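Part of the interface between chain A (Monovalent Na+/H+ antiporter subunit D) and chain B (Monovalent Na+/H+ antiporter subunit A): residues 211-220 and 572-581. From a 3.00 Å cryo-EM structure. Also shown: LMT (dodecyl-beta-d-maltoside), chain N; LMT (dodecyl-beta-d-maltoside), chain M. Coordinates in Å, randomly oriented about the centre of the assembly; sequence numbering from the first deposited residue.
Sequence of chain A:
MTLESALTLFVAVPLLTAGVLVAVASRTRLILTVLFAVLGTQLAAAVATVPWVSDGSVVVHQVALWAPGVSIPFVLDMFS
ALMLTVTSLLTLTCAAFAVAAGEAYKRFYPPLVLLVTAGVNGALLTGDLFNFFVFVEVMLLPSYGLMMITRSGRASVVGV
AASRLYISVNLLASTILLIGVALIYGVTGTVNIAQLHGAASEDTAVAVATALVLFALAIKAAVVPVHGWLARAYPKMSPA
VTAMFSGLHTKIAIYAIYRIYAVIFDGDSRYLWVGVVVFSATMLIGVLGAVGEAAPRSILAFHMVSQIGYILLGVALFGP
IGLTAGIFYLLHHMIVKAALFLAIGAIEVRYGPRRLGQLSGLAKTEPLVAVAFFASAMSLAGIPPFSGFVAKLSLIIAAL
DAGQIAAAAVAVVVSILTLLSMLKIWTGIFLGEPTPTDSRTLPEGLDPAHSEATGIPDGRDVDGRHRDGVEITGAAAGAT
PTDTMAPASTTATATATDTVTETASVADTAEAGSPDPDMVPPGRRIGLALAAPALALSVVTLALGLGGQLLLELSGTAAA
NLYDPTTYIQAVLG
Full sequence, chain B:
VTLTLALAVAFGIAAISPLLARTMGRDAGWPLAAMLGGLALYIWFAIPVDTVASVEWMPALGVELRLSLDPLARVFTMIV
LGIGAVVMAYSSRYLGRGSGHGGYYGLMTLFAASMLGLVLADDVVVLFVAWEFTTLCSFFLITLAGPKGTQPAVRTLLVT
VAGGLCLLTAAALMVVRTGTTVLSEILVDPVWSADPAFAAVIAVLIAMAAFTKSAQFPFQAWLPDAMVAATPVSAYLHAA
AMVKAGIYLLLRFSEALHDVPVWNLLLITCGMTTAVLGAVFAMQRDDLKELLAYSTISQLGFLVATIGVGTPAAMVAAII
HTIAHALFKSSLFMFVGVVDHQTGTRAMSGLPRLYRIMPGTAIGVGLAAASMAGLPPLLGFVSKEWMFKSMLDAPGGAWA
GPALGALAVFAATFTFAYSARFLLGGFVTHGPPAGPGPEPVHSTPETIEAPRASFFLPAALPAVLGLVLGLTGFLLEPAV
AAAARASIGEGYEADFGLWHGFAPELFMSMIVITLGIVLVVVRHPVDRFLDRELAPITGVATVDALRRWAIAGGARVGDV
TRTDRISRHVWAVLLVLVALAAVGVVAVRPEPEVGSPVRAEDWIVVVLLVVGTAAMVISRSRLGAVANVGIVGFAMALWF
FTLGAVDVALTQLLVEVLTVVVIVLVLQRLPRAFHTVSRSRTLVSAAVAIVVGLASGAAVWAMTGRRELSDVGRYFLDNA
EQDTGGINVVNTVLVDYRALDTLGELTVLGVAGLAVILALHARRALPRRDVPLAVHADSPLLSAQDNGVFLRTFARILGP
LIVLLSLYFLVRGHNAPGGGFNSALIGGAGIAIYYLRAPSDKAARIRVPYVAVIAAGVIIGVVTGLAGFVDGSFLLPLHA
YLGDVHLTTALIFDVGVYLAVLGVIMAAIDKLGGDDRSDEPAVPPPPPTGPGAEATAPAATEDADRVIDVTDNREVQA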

# COMPACT_ATOMS: atom_id res chain seq x y z
N ALA A 211 -16.94 6.75 9.99
CA ALA A 211 -16.80 5.45 9.35
C ALA A 211 -16.36 5.60 7.91
O ALA A 211 -15.58 4.78 7.41
CB ALA A 211 -18.11 4.68 9.43
N LEU A 212 -16.83 6.64 7.22
CA LEU A 212 -16.34 6.93 5.87
C LEU A 212 -14.85 7.24 5.89
O LEU A 212 -14.10 6.76 5.03
CB LEU A 212 -17.12 8.09 5.27
CG LEU A 212 -18.06 7.78 4.10
CD1 LEU A 212 -18.53 9.07 3.45
CD2 LEU A 212 -17.36 6.90 3.09
N VAL A 213 -14.41 8.05 6.85
CA VAL A 213 -12.99 8.37 6.96
C VAL A 213 -12.18 7.11 7.25
O VAL A 213 -11.13 6.87 6.63
CB VAL A 213 -12.76 9.45 8.04
CG1 VAL A 213 -11.28 9.66 8.28
CG2 VAL A 213 -13.42 10.74 7.63
N LEU A 214 -12.64 6.29 8.20
CA LEU A 214 -11.95 5.05 8.52
C LEU A 214 -11.94 4.09 7.35
O LEU A 214 -10.99 3.34 7.17
CB LEU A 214 -12.59 4.40 9.74
CG LEU A 214 -12.39 5.12 11.07
CD1 LEU A 214 -13.08 4.36 12.19
CD2 LEU A 214 -10.92 5.28 11.36
N PHE A 215 -12.99 4.11 6.52
CA PHE A 215 -13.03 3.23 5.36
C PHE A 215 -12.07 3.70 4.28
O PHE A 215 -11.43 2.88 3.61
CB PHE A 215 -14.46 3.15 4.83
CG PHE A 215 -14.56 2.59 3.44
CD1 PHE A 215 -14.06 1.33 3.15
CD2 PHE A 215 -15.16 3.32 2.43
CE1 PHE A 215 -14.16 0.82 1.87
CE2 PHE A 215 -15.27 2.81 1.16
CZ PHE A 215 -14.76 1.56 0.88
N ALA A 216 -11.94 5.01 4.10
CA ALA A 216 -10.91 5.52 3.20
C ALA A 216 -9.52 5.15 3.68
O ALA A 216 -8.67 4.71 2.89
CB ALA A 216 -11.03 7.04 3.05
N LEU A 217 -9.26 5.29 4.98
CA LEU A 217 -7.97 4.89 5.52
C LEU A 217 -7.76 3.38 5.45
O LEU A 217 -6.62 2.93 5.35
CB LEU A 217 -7.84 5.37 6.97
CG LEU A 217 -7.86 6.89 7.11
CD1 LEU A 217 -8.14 7.30 8.55
CD2 LEU A 217 -6.56 7.49 6.62
N ALA A 218 -8.84 2.60 5.48
CA ALA A 218 -8.71 1.16 5.30
C ALA A 218 -8.39 0.80 3.86
O ALA A 218 -7.61 -0.13 3.62
CB ALA A 218 -10.00 0.46 5.75
N ILE A 219 -8.99 1.49 2.90
CA ILE A 219 -8.58 1.34 1.51
C ILE A 219 -7.09 1.64 1.37
O ILE A 219 -6.34 0.89 0.74
CB ILE A 219 -9.41 2.25 0.58
CG1 ILE A 219 -10.89 1.91 0.66
CG2 ILE A 219 -8.93 2.12 -0.85
CD1 ILE A 219 -11.75 2.88 -0.12
N LYS A 220 -6.65 2.75 1.97
CA LYS A 220 -5.23 3.09 1.94
C LYS A 220 -4.39 2.05 2.67
O LYS A 220 -3.20 1.91 2.37
CB LYS A 220 -5.00 4.47 2.55
CG LYS A 220 -5.64 5.58 1.75
CD LYS A 220 -5.38 6.92 2.40
CE LYS A 220 -6.06 8.02 1.63
NZ LYS A 220 -5.51 8.14 0.25
C1B LMT N . -27.18 -3.35 17.62
C2B LMT N . -28.68 -3.04 17.47
C3B LMT N . -29.32 -2.77 18.85
C4B LMT N . -28.54 -1.68 19.63
C5B LMT N . -27.03 -1.99 19.52
C6B LMT N . -26.37 -1.87 20.89
O1B LMT N . -26.47 -2.44 16.85
O2B LMT N . -28.78 -1.94 16.67
O3B LMT N . -29.47 -3.92 19.57
O4' LMT N . -28.78 -0.43 19.10
O5B LMT N . -26.79 -3.25 18.95
O6B LMT N . -25.08 -2.31 20.82
C1' LMT N . -23.88 -1.96 13.77
C2' LMT N . -25.11 -2.80 13.39
C3' LMT N . -26.17 -2.73 14.51
C4' LMT N . -25.56 -2.96 15.91
C5' LMT N . -24.29 -2.09 15.99
C6' LMT N . -23.61 -2.13 17.33
O1' LMT N . -22.88 -2.14 12.85
O2' LMT N . -25.65 -2.26 12.25
O3' LMT N . -27.15 -3.65 14.29
O5' LMT N . -23.38 -2.45 14.99
O6' LMT N . -23.46 -3.46 17.63
C1 LMT N . -22.58 -0.99 12.09
C2 LMT N . -21.23 -1.28 11.51
C3 LMT N . -20.86 -0.51 10.29
C4 LMT N . -19.69 -1.22 9.67
C5 LMT N . -19.32 -0.57 8.38
C6 LMT N . -18.30 0.50 8.57
C7 LMT N . -17.08 0.17 7.78
C8 LMT N . -15.94 0.96 8.31
C9 LMT N . -14.61 0.52 7.81
C10 LMT N . -13.75 0.24 9.01
C11 LMT N . -12.31 0.15 8.63
C12 LMT N . -11.43 0.05 9.83
C1 LMT M . -26.06 -4.80 9.82
C2 LMT M . -24.57 -4.88 9.74
C3 LMT M . -23.94 -4.39 8.48
C4 LMT M . -22.48 -4.76 8.54
C5 LMT M . -21.75 -4.13 7.40
C6 LMT M . -20.32 -4.56 7.35
C7 LMT M . -19.59 -3.75 6.32
C8 LMT M . -18.13 -4.01 6.44
C9 LMT M . -17.29 -2.96 5.79
C10 LMT M . -15.88 -3.46 5.75
C11 LMT M . -14.92 -2.32 5.64
C12 LMT M . -13.52 -2.77 5.42
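Chain B (572-581) AVLLVLVALA

Chain B 572-581 lies on chain A 211-220 as one membrane helix beside another, the two running nearly antiparallel. Both stretches are helical throughout, and both helices extend beyond them at each end. Their N-to-C directions differ by 163°, and the axes come no closer than 11.3 Å, with apolar side chains making contact across the gap. The register runs in opposite senses: CA of Leu A212 is 7.7 Å from CA of Leu B580, CA of Phe A215 is 8.5 Å from CA of Val B576, and CA of Ile A219 is 7.6 Å from CA of Val B573. Backbone hydrogen bonds stay within each helix, as from Leu B577 N to Val B573 O (2.9 Å); none crosses between the stretches.

The contacts between side chains are all apolar, and the stretches bury 360 Å², both sides summed. Phe A215 (chi1 t) points toward chain B and gives the largest covered area. Its CE1 meets Val B576 CG1 at 3.5 Å and its CE2 meets Leu B577 CD2 at 3.6 Å, both oblique to the ring, while Val B573 O lies at the ring edge, 3.6 Å from Phe A215 CZ. Toward the C-terminal end of the chain A stretch, Ile A219 CD1 packs on Val B573 CG1 at 3.7 Å. Toward its N-terminal end, Leu A212 CD2 reaches Leu B580 CD2 at 3.6 Å and Leu B577 CD2 at 3.7 Å; the CA-to-CB bonds of Leu A212 and Leu B577 point sideways, but the ends of these side chains come nearer the other stretch. Ala A211 CB touches Leu B580 CD1 at 3.9 Å.

Dodecyl-beta-d-maltoside (LMT) borders the packing. C6 of LMT (chain N) is 4.0 Å from Leu B580 CD1 and C11 of the same LMT is 3.7 Å from Ala A218 CB, so this molecule touches both helices; C9 of LMT (chain M) is 3.6 Å from Val B576 CG1.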

# COMPACT_ATOMS: atom_id res chain seq x y z
N ALA B 572 -14.51 -3.44 -5.70
CA ALA B 572 -14.37 -3.78 -4.30
C ALA B 572 -14.56 -2.56 -3.40
O ALA B 572 -15.03 -2.69 -2.27
CB ALA B 572 -13.00 -4.42 -4.04
N VAL B 573 -14.19 -1.37 -3.89
CA VAL B 573 -14.41 -0.16 -3.12
C VAL B 573 -15.89 0.22 -3.13
O VAL B 573 -16.46 0.58 -2.09
CB VAL B 573 -13.54 0.98 -3.66
CG1 VAL B 573 -13.93 2.30 -3.01
CG2 VAL B 573 -12.07 0.69 -3.43
N LEU B 574 -16.53 0.14 -4.29
CA LEU B 574 -17.92 0.57 -4.41
C LEU B 574 -18.87 -0.38 -3.69
O LEU B 574 -19.91 0.06 -3.20
CB LEU B 574 -18.30 0.71 -5.88
CG LEU B 574 -17.39 1.64 -6.68
CD1 LEU B 574 -17.77 1.63 -8.14
CD2 LEU B 574 -17.46 3.05 -6.11
N LEU B 575 -18.52 -1.66 -3.59
CA LEU B 575 -19.38 -2.58 -2.85
C LEU B 575 -19.37 -2.26 -1.36
O LEU B 575 -20.42 -2.25 -0.71
CB LEU B 575 -18.95 -4.02 -3.09
CG LEU B 575 -19.31 -4.58 -4.47
CD1 LEU B 575 -18.83 -6.02 -4.61
CD2 LEU B 575 -20.80 -4.49 -4.71
N VAL B 576 -18.19 -1.97 -0.80
CA VAL B 576 -18.13 -1.56 0.60
C VAL B 576 -18.77 -0.19 0.79
O VAL B 576 -19.34 0.09 1.85
CB VAL B 576 -16.68 -1.59 1.11
CG1 VAL B 576 -16.66 -1.45 2.61
CG2 VAL B 576 -16.01 -2.87 0.70
N LEU B 577 -18.69 0.68 -0.22
CA LEU B 577 -19.40 1.95 -0.14
C LEU B 577 -20.90 1.75 -0.09
O LEU B 577 -21.60 2.42 0.67
CB LEU B 577 -19.02 2.84 -1.33
CG LEU B 577 -18.00 3.94 -1.04
CD1 LEU B 577 -18.00 4.96 -2.16
CD2 LEU B 577 -18.30 4.60 0.29
N VAL B 578 -21.42 0.80 -0.87
CA VAL B 578 -22.85 0.51 -0.84
C VAL B 578 -23.24 -0.11 0.50
O VAL B 578 -24.31 0.18 1.05
CB VAL B 578 -23.24 -0.40 -2.02
CG1 VAL B 578 -24.65 -0.92 -1.86
CG2 VAL B 578 -23.11 0.36 -3.32
N ALA B 579 -22.37 -0.95 1.07
CA ALA B 579 -22.65 -1.52 2.38
C ALA B 579 -22.70 -0.43 3.45
O ALA B 579 -23.61 -0.40 4.29
CB ALA B 579 -21.60 -2.57 2.73
N LEU B 580 -21.72 0.47 3.43
CA LEU B 580 -21.71 1.58 4.39
C LEU B 580 -22.90 2.50 4.18
O LEU B 580 -23.42 3.07 5.14
CB LEU B 580 -20.39 2.35 4.28
CG LEU B 580 -20.24 3.58 5.17
CD1 LEU B 580 -20.47 3.22 6.63
CD2 LEU B 580 -18.86 4.18 4.99
N ALA B 581 -23.35 2.65 2.94
CA ALA B 581 -24.54 3.46 2.68
C ALA B 581 -25.79 2.79 3.24
O ALA B 581 -26.66 3.47 3.80
CB ALA B 581 -24.69 3.70 1.18